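Putative acetyltransferase (Staphylococcus aureus subsp. aureus Mu50, PDB 3H4Q) probably transfers an acetyl group from acetyl-coenzyme A to an acceptor not yet identified, as a member of the GNAT family. Local coordinates at residues D30-L35 against L70-E75; E37-L42 against I108-G113; G104-H109 against K133-E138; I140-F145 against G153-F158. One frame throughout, in Å; residues are numbered along the deposited sequence.

Contact 1: D30-L35 against L70-E75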
loop_
_atom_site.group_PDB
_atom_site.type_symbol
_atom_site.label_atom_id
_atom_site.label_comp_id
_atom_site.label_asym_id
_atom_site.label_seq_id
_atom_site.Cartn_x
_atom_site.Cartn_y
_atom_site.Cartn_z
ATOM N N ASP A 30 14.331 8.399 5.702
ATOM C CA ASP A 30 14.630 9.539 4.856
ATOM C C ASP A 30 14.285 9.239 3.390
ATOM O O ASP A 30 13.732 10.081 2.711
ATOM C CB ASP A 30 16.076 10.034 5.038
ATOM C CG ASP A 30 17.117 8.992 4.723
ATOM O OD1 ASP A 30 16.751 7.818 4.444
ATOM O OD2 ASP A 30 18.322 9.356 4.772
ATOM N N GLN A 31 14.558 8.029 2.916
ATOM C CA GLN A 31 14.221 7.689 1.542
ATOM C C GLN A 31 12.708 7.554 1.389
ATOM O O GLN A 31 12.131 8.037 0.421
ATOM C CB GLN A 31 14.965 6.434 1.072
ATOM C CG GLN A 31 16.467 6.686 0.899
ATOM C CD GLN A 31 17.162 5.631 0.050
ATOM O OE1 GLN A 31 16.902 5.500 -1.156
ATOM N NE2 GLN A 31 18.079 4.899 0.665
ATOM N N ILE A 32 12.064 6.932 2.366
ATOM C CA ILE A 32 10.610 6.794 2.331
ATOM C C ILE A 32 9.959 8.185 2.222
ATOM O O ILE A 32 9.118 8.424 1.351
ATOM C CB ILE A 32 10.093 6.072 3.579
ATOM C CG1 ILE A 32 10.520 4.591 3.535
ATOM C CG2 ILE A 32 8.584 6.183 3.638
ATOM C CD1 ILE A 32 10.279 3.811 4.845
ATOM N N LEU A 33 10.387 9.108 3.085
ATOM C CA LEU A 33 9.849 10.461 3.058
ATOM C C LEU A 33 10.099 11.159 1.723
ATOM O O LEU A 33 9.201 11.808 1.191
ATOM C CB LEU A 33 10.397 11.295 4.210
ATOM C CG LEU A 33 9.891 10.881 5.587
ATOM C CD1 LEU A 33 10.571 11.692 6.683
ATOM C CD2 LEU A 33 8.383 11.054 5.661
ATOM N N ASN A 34 11.298 11.013 1.170
ATOM C CA ASN A 34 11.607 11.646 -0.106
ATOM C C ASN A 34 10.750 11.071 -1.250
ATOM O O ASN A 34 10.466 11.762 -2.203
ATOM C CB ASN A 34 13.085 11.518 -0.412
ATOM C CG ASN A 34 13.485 12.233 -1.671
ATOM O OD1 ASN A 34 13.586 13.451 -1.710
ATOM N ND2 ASN A 34 13.765 11.466 -2.704
ATOM N N LEU A 35 10.331 9.814 -1.157
ATOM C CA LEU A 35 9.432 9.250 -2.178
ATOM C C LEU A 35 8.042 9.898 -2.075
ATOM O O LEU A 35 7.408 10.191 -3.090
ATOM C CB LEU A 35 9.316 7.730 -2.073
ATOM C CG LEU A 35 10.560 6.940 -2.487
ATOM C CD1 LEU A 35 10.318 5.436 -2.312
ATOM C CD2 LEU A 35 11.020 7.228 -3.908
ATOM N N LEU A 70 5.395 -2.161 7.043
ATOM C CA LEU A 70 5.844 -1.439 5.858
ATOM C C LEU A 70 6.935 -2.208 5.139
ATOM O O LEU A 70 7.894 -2.626 5.750
ATOM C CB LEU A 70 6.319 -0.028 6.264
ATOM C CG LEU A 70 6.743 0.970 5.167
ATOM C CD1 LEU A 70 6.438 2.410 5.609
ATOM C CD2 LEU A 70 8.223 0.848 4.716
ATOM N N TYR A 71 6.757 -2.439 3.847
ATOM C CA TYR A 71 7.774 -3.094 3.024
ATOM C C TYR A 71 8.346 -2.071 2.060
ATOM O O TYR A 71 7.623 -1.137 1.647
ATOM C CB TYR A 71 7.181 -4.192 2.162
ATOM C CG TYR A 71 6.674 -5.429 2.849
ATOM C CD1 TYR A 71 5.366 -5.525 3.281
ATOM C CD2 TYR A 71 7.496 -6.537 3.006
ATOM C CE1 TYR A 71 4.891 -6.683 3.863
ATOM C CE2 TYR A 71 7.036 -7.691 3.594
ATOM C CZ TYR A 71 5.734 -7.760 4.016
ATOM O OH TYR A 71 5.284 -8.912 4.598
ATOM N N VAL A 72 9.608 -2.277 1.671
ATOM C CA VAL A 72 10.308 -1.433 0.705
ATOM C C VAL A 72 10.890 -2.294 -0.407
ATOM O O VAL A 72 11.142 -3.488 -0.198
ATOM C CB VAL A 72 11.493 -0.639 1.328
ATOM C CG1 VAL A 72 10.990 0.393 2.327
ATOM C CG2 VAL A 72 12.551 -1.581 1.942
ATOM N N LEU A 73 11.057 -1.709 -1.599
ATOM C CA LEU A 73 11.730 -2.404 -2.706
ATOM C C LEU A 73 13.039 -1.637 -2.820
ATOM O O LEU A 73 13.039 -0.414 -2.953
ATOM C CB LEU A 73 10.898 -2.414 -3.985
ATOM C CG LEU A 73 11.482 -3.233 -5.152
ATOM C CD1 LEU A 73 10.409 -3.581 -6.147
ATOM C CD2 LEU A 73 12.580 -2.487 -5.848
ATOM N N GLU A 74 14.145 -2.356 -2.727
ATOM C CA GLU A 74 15.462 -1.760 -2.657
ATOM C C GLU A 74 16.481 -2.464 -3.542
ATOM O O GLU A 74 16.574 -3.677 -3.496
ATOM C CB GLU A 74 15.948 -1.930 -1.224
ATOM C CG GLU A 74 17.406 -1.549 -1.005
ATOM C CD GLU A 74 18.156 -2.564 -0.165
ATOM O OE1 GLU A 74 17.562 -3.166 0.742
ATOM O OE2 GLU A 74 19.356 -2.767 -0.418
ATOM N N GLU A 75 17.246 -1.704 -4.329
ATOM C CA GLU A 75 18.391 -2.236 -5.085
ATOM C C GLU A 75 19.554 -1.335 -4.678
ATOM O O GLU A 75 19.353 -0.132 -4.473
ATOM C CB GLU A 75 18.181 -2.232 -6.600
ATOM C CG GLU A 75 19.405 -2.735 -7.394
#
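With chi1 at -70° and chi2 at 170°, Ile32 stretches its CG1 branch away from helix 29-42 and sends CD1 down onto the sheet, where Leu70 rises to meet it, its CG anti to the backbone N (chi1 -175°). The two side chains meet tip to tip: Ile32 CD1 lies 3.6 Å from Leu70 CD2 and 4.2 Å from Leu70 CD1, so a single methyl faces both ends of the leucine fork. A looser touch follows one repeat along the strand, with Ile32 CD1 4.3 Å from Val72 CG1. Leu70 and Val72 are alternate residues of strand 70-75 and therefore present their side chains to the same face of the sheet. The backbones stay apart, the closest CA atoms being those of Ile32 and Val72 at 8.4 Å. Phe82 of strand 78-86 and Ile65 of helix 57-66 also pack on Ile32, which places the contact in the layer between the first two helices and the central GNAT sheet. Tyr71, on the other face, belongs to the pocket that holds a polyethylene-glycol-type molecule, probably from the crystallisation liquor. At the layer's edge, Gln31 bonds to Ile79 N and Asp77 O at the turn into strand 78-86. Between helix and strand the attraction is purely dispersive and hydrophobic: three buried aliphatic side chains exclude water, and the directional hold of Gln31 is on strand 78-86 and its turn.

Contact 2: E37-L42 against I108-G113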
loop_
_atom_site.group_PDB
_atom_site.type_symbol
_atom_site.label_atom_id
_atom_site.label_comp_id
_atom_site.label_asym_id
_atom_site.label_seq_id
_atom_site.Cartn_x
_atom_site.Cartn_y
_atom_site.Cartn_z
ATOM N N GLU A 37 7.370 12.970 -0.835
ATOM C CA GLU A 37 7.491 14.327 -1.349
ATOM C C GLU A 37 7.668 14.366 -2.872
ATOM O O GLU A 37 7.228 15.316 -3.524
ATOM C CB GLU A 37 8.619 15.090 -0.639
ATOM C CG GLU A 37 8.348 15.370 0.850
ATOM N N GLU A 38 8.311 13.351 -3.437
ATOM C CA GLU A 38 8.480 13.261 -4.885
ATOM C C GLU A 38 7.089 13.082 -5.520
ATOM O O GLU A 38 6.774 13.721 -6.535
ATOM C CB GLU A 38 9.426 12.109 -5.220
ATOM C CG GLU A 38 9.724 11.857 -6.694
ATOM C CD GLU A 38 10.730 10.703 -6.895
ATOM O OE1 GLU A 38 11.930 10.884 -6.553
ATOM O OE2 GLU A 38 10.322 9.630 -7.419
ATOM N N ALA A 39 6.257 12.246 -4.895
ATOM C CA ALA A 39 4.878 12.021 -5.329
ATOM C C ALA A 39 4.067 13.318 -5.273
ATOM O O ALA A 39 3.383 13.676 -6.236
ATOM C CB ALA A 39 4.219 10.955 -4.454
ATOM N N LYS A 40 4.149 14.014 -4.140
ATOM C CA LYS A 40 3.462 15.289 -3.961
ATOM C C LYS A 40 3.877 16.316 -5.033
ATOM O O LYS A 40 3.016 16.987 -5.610
ATOM C CB LYS A 40 3.718 15.851 -2.552
ATOM C CG LYS A 40 3.081 15.049 -1.411
ATOM C CD LYS A 40 3.393 15.657 -0.034
ATOM N N GLU A 41 5.181 16.423 -5.304
ATOM C CA GLU A 41 5.694 17.362 -6.315
ATOM C C GLU A 41 5.183 17.038 -7.724
ATOM O O GLU A 41 5.051 17.935 -8.552
ATOM C CB GLU A 41 7.231 17.426 -6.304
ATOM C CG GLU A 41 7.832 18.083 -5.065
ATOM N N LEU A 42 4.899 15.764 -7.990
ATOM C CA LEU A 42 4.341 15.342 -9.280
ATOM C C LEU A 42 2.886 15.831 -9.396
ATOM O O LEU A 42 2.427 16.156 -10.489
ATOM C CB LEU A 42 4.421 13.811 -9.426
ATOM C CG LEU A 42 4.161 13.110 -10.772
ATOM C CD1 LEU A 42 4.636 11.659 -10.677
ATOM C CD2 LEU A 42 2.698 13.161 -11.237
ATOM N N ILE A 108 -4.470 -2.450 2.328
ATOM C CA ILE A 108 -3.312 -1.736 1.794
ATOM C C ILE A 108 -3.621 -0.267 1.993
ATOM O O ILE A 108 -4.540 0.273 1.383
ATOM C CB ILE A 108 -3.088 -2.037 0.318
ATOM C CG1 ILE A 108 -2.807 -3.538 0.172
ATOM C CG2 ILE A 108 -1.931 -1.165 -0.243
ATOM C CD1 ILE A 108 -2.587 -4.006 -1.226
ATOM N N HIS A 109 -2.856 0.374 2.865
ATOM C CA HIS A 109 -3.101 1.758 3.214
ATOM C C HIS A 109 -2.368 2.735 2.377
ATOM O O HIS A 109 -2.842 3.836 2.196
ATOM C CB HIS A 109 -2.697 2.011 4.660
ATOM C CG HIS A 109 -3.482 1.213 5.640
ATOM N ND1 HIS A 109 -4.800 1.490 5.915
ATOM C CD2 HIS A 109 -3.149 0.146 6.402
ATOM C CE1 HIS A 109 -5.246 0.634 6.812
ATOM N NE2 HIS A 109 -4.266 -0.194 7.125
ATOM N N ARG A 110 -1.196 2.361 1.881
ATOM C CA ARG A 110 -0.420 3.269 1.050
ATOM C C ARG A 110 0.538 2.475 0.179
ATOM O O ARG A 110 1.043 1.447 0.586
ATOM C CB ARG A 110 0.335 4.277 1.917
ATOM C CG ARG A 110 0.914 5.468 1.159
ATOM C CD ARG A 110 -0.157 6.430 0.639
ATOM N NE ARG A 110 0.468 7.602 0.026
ATOM C CZ ARG A 110 0.841 7.716 -1.247
ATOM N NH1 ARG A 110 0.645 6.738 -2.119
ATOM N NH2 ARG A 110 1.416 8.840 -1.644
ATOM N N LEU A 111 0.737 2.946 -1.048
ATOM C CA LEU A 111 1.627 2.317 -2.033
ATOM C C LEU A 111 2.251 3.429 -2.878
ATOM O O LEU A 111 1.547 4.316 -3.345
ATOM C CB LEU A 111 0.841 1.388 -2.959
ATOM C CG LEU A 111 1.597 0.693 -4.106
ATOM C CD1 LEU A 111 2.782 -0.140 -3.594
ATOM C CD2 LEU A 111 0.640 -0.203 -4.896
ATOM N N THR A 112 3.562 3.401 -3.059
ATOM C CA THR A 112 4.234 4.394 -3.889
ATOM C C THR A 112 5.446 3.760 -4.515
ATOM O O THR A 112 6.126 2.966 -3.861
ATOM C CB THR A 112 4.772 5.582 -3.092
ATOM O OG1 THR A 112 3.762 6.084 -2.213
ATOM C CG2 THR A 112 5.197 6.673 -4.030
ATOM N N GLY A 113 5.681 4.107 -5.781
ATOM C CA GLY A 113 6.844 3.690 -6.551
ATOM C C GLY A 113 7.728 4.917 -6.685
ATOM O O GLY A 113 7.656 5.827 -5.848
#
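Ala39 turns its methyl from helix 29-42 toward Thr112, near the end of strand 106-112, and the closer part of this contact is that meeting: Ala39 CB lies 4.4 Å from Thr112 CG2. With only a methyl on Ala39, the backbones lie close: Ala39 CA and Thr112 CA are 7.8 Å apart. Asn148, from a loop, touches both side chains and helps to close this buried side. Thr112, with chi1 at -48°, keeps its methyl toward the helix, while its OG1 lies over one face of the Arg110 guanidinium, offset toward the rim. The looser side begins with the partly exposed Arg110, whose NH2 is 4.5 Å from Ala39 CB, at the edge of the guanidinium; since the arginine was modelled in two conformers, this approach is less certain. In the conformer described here NH2 bonds to Asn148 OD1 and NH1 to Ala146 O. Further out, Glu38, also partly exposed, leans toward the strand end without touching it and bonds to Lys115 N. His109 and Arg110 both pair with Val84, and the near-helical angles of His109 are consistent with the beta bulge familiar in this strand of GNAT enzymes. Chemically, then, the join between helix and strand is a thin apolar touch, and the directional bonds run from Glu38 and, in this conformer, from Arg110 to the neighbouring loops.

Contact 3: G104-H109 against K133-E138; sequences GAFVIH and KARGAE
Arg135 and Ala137 flank Gly136, whose positive phi (92°) ends helix 120-134 in a Schellman motif, with Gly136 N bonded to Lys133 O at 2.9 Å, and the reversal brings both neighbours round to Phe106. Between them, Ala137 and Arg135 touch neighbouring stretches of the phenyl rim. At one, Ala137 CB sits 3.8 Å from Phe106 CD1 and 4.0 Å from CE1, an apolar contact. At the other, Arg135 NH1 comes within 3.6 Å of Phe106 CE2 and 3.7 Å of CZ; CE2 lies in the guanidinium plane at its edge. The side chains of Phe106 and Arg135 cross at about a right angle, ring and guanidinium planes 46° apart. The arginine chain, extended from CG to NE, carries the guanidinium out to the ring's CE2-CZ side. These residues belong to the beta-alpha-beta unit of strand 106-112, helix 120-134 and strand 139-143: Phe106 opens the first strand, while Arg135 and Ala137 lie in the return to the second. Val132 of the helix and Val85 of strand 78-86 also pack on the ring. Phe106 and Arg135 line the pocket occupied by the same glycol-type molecule as Tyr71, to which Arg135 NH1 makes a weak hydrogen bond.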
loop_
_atom_site.group_PDB
_atom_site.type_symbol
_atom_site.label_atom_id
_atom_site.label_comp_id
_atom_site.label_asym_id
_atom_site.label_seq_id
_atom_site.Cartn_x
_atom_site.Cartn_y
_atom_site.Cartn_z
ATOM N N GLY A 104 -11.309 -10.018 9.599
ATOM C CA GLY A 104 -9.959 -10.499 9.347
ATOM C C GLY A 104 -9.301 -10.121 8.026
ATOM O O GLY A 104 -8.216 -10.610 7.708
ATOM N N ALA A 105 -9.923 -9.240 7.257
ATOM C CA ALA A 105 -9.363 -8.835 5.979
ATOM C C ALA A 105 -8.095 -7.991 6.155
ATOM O O ALA A 105 -7.902 -7.359 7.199
ATOM C CB ALA A 105 -10.397 -8.056 5.192
ATOM N N PHE A 106 -7.235 -8.028 5.136
ATOM C CA PHE A 106 -6.030 -7.198 5.067
ATOM C C PHE A 106 -6.355 -5.895 4.321
ATOM O O PHE A 106 -7.291 -5.845 3.516
ATOM C CB PHE A 106 -4.876 -7.940 4.391
ATOM C CG PHE A 106 -4.199 -8.917 5.289
ATOM C CD1 PHE A 106 -4.730 -10.174 5.490
ATOM C CD2 PHE A 106 -3.052 -8.575 5.962
ATOM C CE1 PHE A 106 -4.109 -11.080 6.337
ATOM C CE2 PHE A 106 -2.437 -9.483 6.809
ATOM C CZ PHE A 106 -2.962 -10.727 6.985
ATOM N N VAL A 107 -5.578 -4.851 4.604
ATOM C CA VAL A 107 -5.810 -3.531 4.044
ATOM C C VAL A 107 -4.502 -2.904 3.579
ATOM O O VAL A 107 -3.538 -2.836 4.353
ATOM C CB VAL A 107 -6.395 -2.580 5.117
ATOM C CG1 VAL A 107 -6.581 -1.195 4.545
ATOM C CG2 VAL A 107 -7.705 -3.122 5.696
ATOM N N ILE A 108 -4.470 -2.450 2.328
ATOM C CA ILE A 108 -3.312 -1.736 1.794
ATOM C C ILE A 108 -3.621 -0.267 1.993
ATOM O O ILE A 108 -4.540 0.273 1.383
ATOM C CB ILE A 108 -3.088 -2.037 0.318
ATOM C CG1 ILE A 108 -2.807 -3.538 0.172
ATOM C CG2 ILE A 108 -1.931 -1.165 -0.243
ATOM C CD1 ILE A 108 -2.587 -4.006 -1.226
ATOM N N HIS A 109 -2.856 0.374 2.865
ATOM C CA HIS A 109 -3.101 1.758 3.214
ATOM C C HIS A 109 -2.368 2.735 2.377
ATOM O O HIS A 109 -2.842 3.836 2.196
ATOM C CB HIS A 109 -2.697 2.011 4.660
ATOM C CG HIS A 109 -3.482 1.213 5.640
ATOM N ND1 HIS A 109 -4.800 1.490 5.915
ATOM C CD2 HIS A 109 -3.149 0.146 6.402
ATOM C CE1 HIS A 109 -5.246 0.634 6.812
ATOM N NE2 HIS A 109 -4.266 -0.194 7.125
ATOM N N LYS A 133 -2.419 -14.090 0.430
ATOM C CA LYS A 133 -2.990 -15.343 -0.072
ATOM C C LYS A 133 -2.328 -16.501 0.640
ATOM O O LYS A 133 -3.001 -17.400 1.095
ATOM C CB LYS A 133 -2.777 -15.558 -1.580
ATOM C CG LYS A 133 -3.711 -14.821 -2.514
ATOM C CD LYS A 133 -3.501 -15.300 -3.960
ATOM N N ALA A 134 -1.006 -16.483 0.736
ATOM C CA ALA A 134 -0.292 -17.577 1.393
ATOM C C ALA A 134 -0.788 -17.796 2.827
ATOM O O ALA A 134 -0.798 -18.926 3.318
ATOM C CB ALA A 134 1.200 -17.330 1.382
ATOM N N ARG A 135 -1.212 -16.714 3.481
ATOM C CA ARG A 135 -1.715 -16.778 4.847
ATOM C C ARG A 135 -3.139 -17.254 4.972
ATOM O O ARG A 135 -3.639 -17.412 6.081
ATOM C CB ARG A 135 -1.587 -15.420 5.503
ATOM C CG ARG A 135 -0.169 -15.037 5.724
ATOM C CD ARG A 135 -0.114 -13.668 6.287
ATOM N NE ARG A 135 1.243 -13.293 6.666
ATOM C CZ ARG A 135 1.570 -12.090 7.124
ATOM N NH1 ARG A 135 0.667 -11.155 7.272
ATOM N NH2 ARG A 135 2.806 -11.798 7.429
ATOM N N GLY A 136 -3.800 -17.497 3.854
ATOM C CA GLY A 136 -5.167 -17.987 3.881
ATOM C C GLY A 136 -6.198 -16.875 3.840
ATOM O O GLY A 136 -7.383 -17.162 3.956
ATOM N N ALA A 137 -5.785 -15.614 3.651
ATOM C CA ALA A 137 -6.761 -14.524 3.587
ATOM C C ALA A 137 -7.666 -14.679 2.365
ATOM O O ALA A 137 -7.280 -15.294 1.367
ATOM C CB ALA A 137 -6.082 -13.212 3.561
ATOM N N GLU A 138 -8.890 -14.167 2.474
ATOM C CA GLU A 138 -9.866 -14.232 1.386
ATOM C C GLU A 138 -10.140 -12.864 0.761
ATOM O O GLU A 138 -10.461 -12.768 -0.436
ATOM C CB GLU A 138 -11.181 -14.830 1.881
#

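Contact 4: I140-F145 against G153-F158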
loop_
_atom_site.group_PDB
_atom_site.type_symbol
_atom_site.label_atom_id
_atom_site.label_comp_id
_atom_site.label_asym_id
_atom_site.label_seq_id
_atom_site.Cartn_x
_atom_site.Cartn_y
_atom_site.Cartn_z
ATOM N N ILE A 140 -8.799 -8.684 0.499
ATOM C CA ILE A 140 -7.818 -7.633 0.723
ATOM C C ILE A 140 -8.526 -6.337 0.305
ATOM O O ILE A 140 -9.156 -6.289 -0.756
ATOM C CB ILE A 140 -6.463 -7.933 -0.003
ATOM C CG1 ILE A 140 -5.444 -6.847 0.237
ATOM C CG2 ILE A 140 -6.616 -8.066 -1.490
ATOM C CD1 ILE A 140 -4.076 -7.235 -0.358
ATOM N N LEU A 141 -8.529 -5.329 1.174
ATOM C CA LEU A 141 -9.170 -4.060 0.833
ATOM C C LEU A 141 -8.245 -2.837 0.783
ATOM O O LEU A 141 -7.064 -2.898 1.155
ATOM C CB LEU A 141 -10.487 -3.857 1.588
ATOM C CG LEU A 141 -10.862 -4.431 2.954
ATOM C CD1 LEU A 141 -10.842 -3.397 4.042
ATOM C CD2 LEU A 141 -12.277 -4.931 2.860
ATOM N N THR A 142 -8.752 -1.756 0.206
ATOM C CA THR A 142 -7.959 -0.552 0.053
ATOM C C THR A 142 -8.880 0.566 -0.378
ATOM O O THR A 142 -10.090 0.401 -0.367
ATOM C CB THR A 142 -6.823 -0.751 -0.975
ATOM O OG1 THR A 142 -5.959 0.398 -0.975
ATOM C CG2 THR A 142 -7.373 -1.017 -2.372
ATOM N N ASP A 143 -8.317 1.711 -0.731
ATOM C CA ASP A 143 -9.126 2.836 -1.146
ATOM C C ASP A 143 -8.322 3.770 -2.039
ATOM O O ASP A 143 -7.087 3.694 -2.088
ATOM C CB ASP A 143 -9.714 3.558 0.079
ATOM C CG ASP A 143 -8.651 4.139 0.988
ATOM O OD1 ASP A 143 -8.084 5.186 0.620
ATOM O OD2 ASP A 143 -8.424 3.581 2.088
ATOM N N THR A 144 -9.037 4.642 -2.745
ATOM C CA THR A 144 -8.426 5.584 -3.678
ATOM C C THR A 144 -7.203 6.284 -3.100
ATOM O O THR A 144 -6.195 6.476 -3.794
ATOM C CB THR A 144 -9.428 6.649 -4.079
ATOM O OG1 THR A 144 -10.529 6.017 -4.737
ATOM C CG2 THR A 144 -8.797 7.667 -5.007
ATOM N N PHE A 145 -7.274 6.609 -1.813
ATOM C CA PHE A 145 -6.223 7.370 -1.169
ATOM C C PHE A 145 -4.952 6.615 -0.924
ATOM O O PHE A 145 -3.959 7.231 -0.598
ATOM C CB PHE A 145 -6.717 7.989 0.141
ATOM C CG PHE A 145 -7.976 8.788 -0.015
ATOM C CD1 PHE A 145 -7.997 9.910 -0.834
ATOM C CD2 PHE A 145 -9.137 8.424 0.657
ATOM C CE1 PHE A 145 -9.162 10.659 -0.990
ATOM C CE2 PHE A 145 -10.302 9.168 0.514
ATOM C CZ PHE A 145 -10.311 10.286 -0.313
ATOM N N GLY A 153 -4.667 3.314 -12.064
ATOM C CA GLY A 153 -4.757 2.165 -12.959
ATOM C C GLY A 153 -4.436 0.835 -12.285
ATOM O O GLY A 153 -4.984 -0.197 -12.664
ATOM N N LEU A 154 -3.591 0.849 -11.258
ATOM C CA LEU A 154 -3.233 -0.383 -10.581
ATOM C C LEU A 154 -4.414 -1.071 -9.908
ATOM O O LEU A 154 -4.384 -2.294 -9.715
ATOM C CB LEU A 154 -2.126 -0.135 -9.557
ATOM C CG LEU A 154 -0.764 0.368 -10.073
ATOM C CD1 LEU A 154 0.235 0.423 -8.895
ATOM C CD2 LEU A 154 -0.211 -0.521 -11.194
ATOM N N PHE A 155 -5.441 -0.308 -9.529
ATOM C CA PHE A 155 -6.632 -0.911 -8.926
ATOM C C PHE A 155 -7.222 -1.865 -9.940
ATOM O O PHE A 155 -7.551 -3.013 -9.615
ATOM C CB PHE A 155 -7.680 0.136 -8.491
ATOM C CG PHE A 155 -7.234 1.002 -7.318
ATOM C CD1 PHE A 155 -6.861 0.427 -6.119
ATOM C CD2 PHE A 155 -7.226 2.390 -7.418
ATOM C CE1 PHE A 155 -6.456 1.209 -5.065
ATOM C CE2 PHE A 155 -6.843 3.179 -6.359
ATOM C CZ PHE A 155 -6.449 2.601 -5.190
ATOM N N ALA A 156 -7.329 -1.379 -11.169
ATOM C CA ALA A 156 -7.802 -2.172 -12.276
ATOM C C ALA A 156 -6.846 -3.353 -12.503
ATOM O O ALA A 156 -7.277 -4.503 -12.487
ATOM C CB ALA A 156 -7.900 -1.310 -13.535
ATOM N N LYS A 157 -5.549 -3.066 -12.652
ATOM C CA LYS A 157 -4.564 -4.102 -12.949
ATOM C C LYS A 157 -4.724 -5.273 -12.022
ATOM O O LYS A 157 -4.703 -6.405 -12.472
ATOM C CB LYS A 157 -3.113 -3.591 -12.877
ATOM C CG LYS A 157 -2.078 -4.654 -13.323
ATOM C CD LYS A 157 -0.650 -4.095 -13.513
ATOM N N PHE A 158 -4.932 -5.007 -10.737
ATOM C CA PHE A 158 -5.018 -6.086 -9.756
ATOM C C PHE A 158 -6.404 -6.618 -9.434
ATOM O O PHE A 158 -6.573 -7.367 -8.472
ATOM C CB PHE A 158 -4.273 -5.679 -8.508
ATOM C CG PHE A 158 -2.803 -5.555 -8.737
ATOM C CD1 PHE A 158 -2.005 -6.704 -8.770
ATOM C CD2 PHE A 158 -2.212 -4.309 -8.948
ATOM C CE1 PHE A 158 -0.639 -6.612 -8.997
ATOM C CE2 PHE A 158 -0.860 -4.196 -9.175
ATOM C CZ PHE A 158 -0.060 -5.350 -9.204
#
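Strand 139-143 and the short helix 153-157 form a strand-to-helix connection in the C-terminal half of the GNAT fold, and Phe155 plugs the helix against the end of that strand. With chi1 at -68°, the ring swings off the helix to reach three successive residues. Thr142 CG2 lies 3.6 Å from Phe155 CE1 and 4.0 Å from CD1, the two side chains crossing obliquely. The far end of the ring approaches backbone: Asp143 O is 3.4 Å from Phe155 CZ, and Thr144 CA is 3.9 Å from the same carbon, so main chain as well as side chain makes the seat. Thr142 divides its two branches. Its OG1, anti to the backbone N (chi1 -173°), bonds to Ile108 O, whereas CG2 is left for the phenyl ring. Ile108 is on strand 106-112, the parallel neighbour in the sheet, and Tyr182 of strand 181-185 stacks on Phe155, so the ring and its threonine seat together touch strands on both sides of 139-143. Where the strand gives way to a 3-10 turn, Asp143 OD1 accepts a weak bond from Phe145 N at 2.9 Å, bent to 127°, while OD2 is held by Tyr93 OH and Thr144, whose CB points away from the helix, uses OG1 to accept a bond from Tyr180 N.

Overall arrangement
From the N terminus, contact 1 closes the first loop, joining helix 29-42 to strand 70-75 across helix 57-66. Contact 2 starts farther along the same helix and reaches strand 106-112, so the two cross, and they touch where Leu35 CD2 meets Gly113 O. Contact 3 begins on strand 106-112 as contact 2 ends there, sharing Ile108 and His109, and closes over helix 120-134. Contact 4 follows in series, spanning only a short connection after strand 139-143. That strand pairs with 106-112, directly linking contact 4 to contacts 2 and 3. Contacts 1 and 3, with centres 22 Å apart, lie on opposite sides of the chain's centre, and the shared sheet joins them.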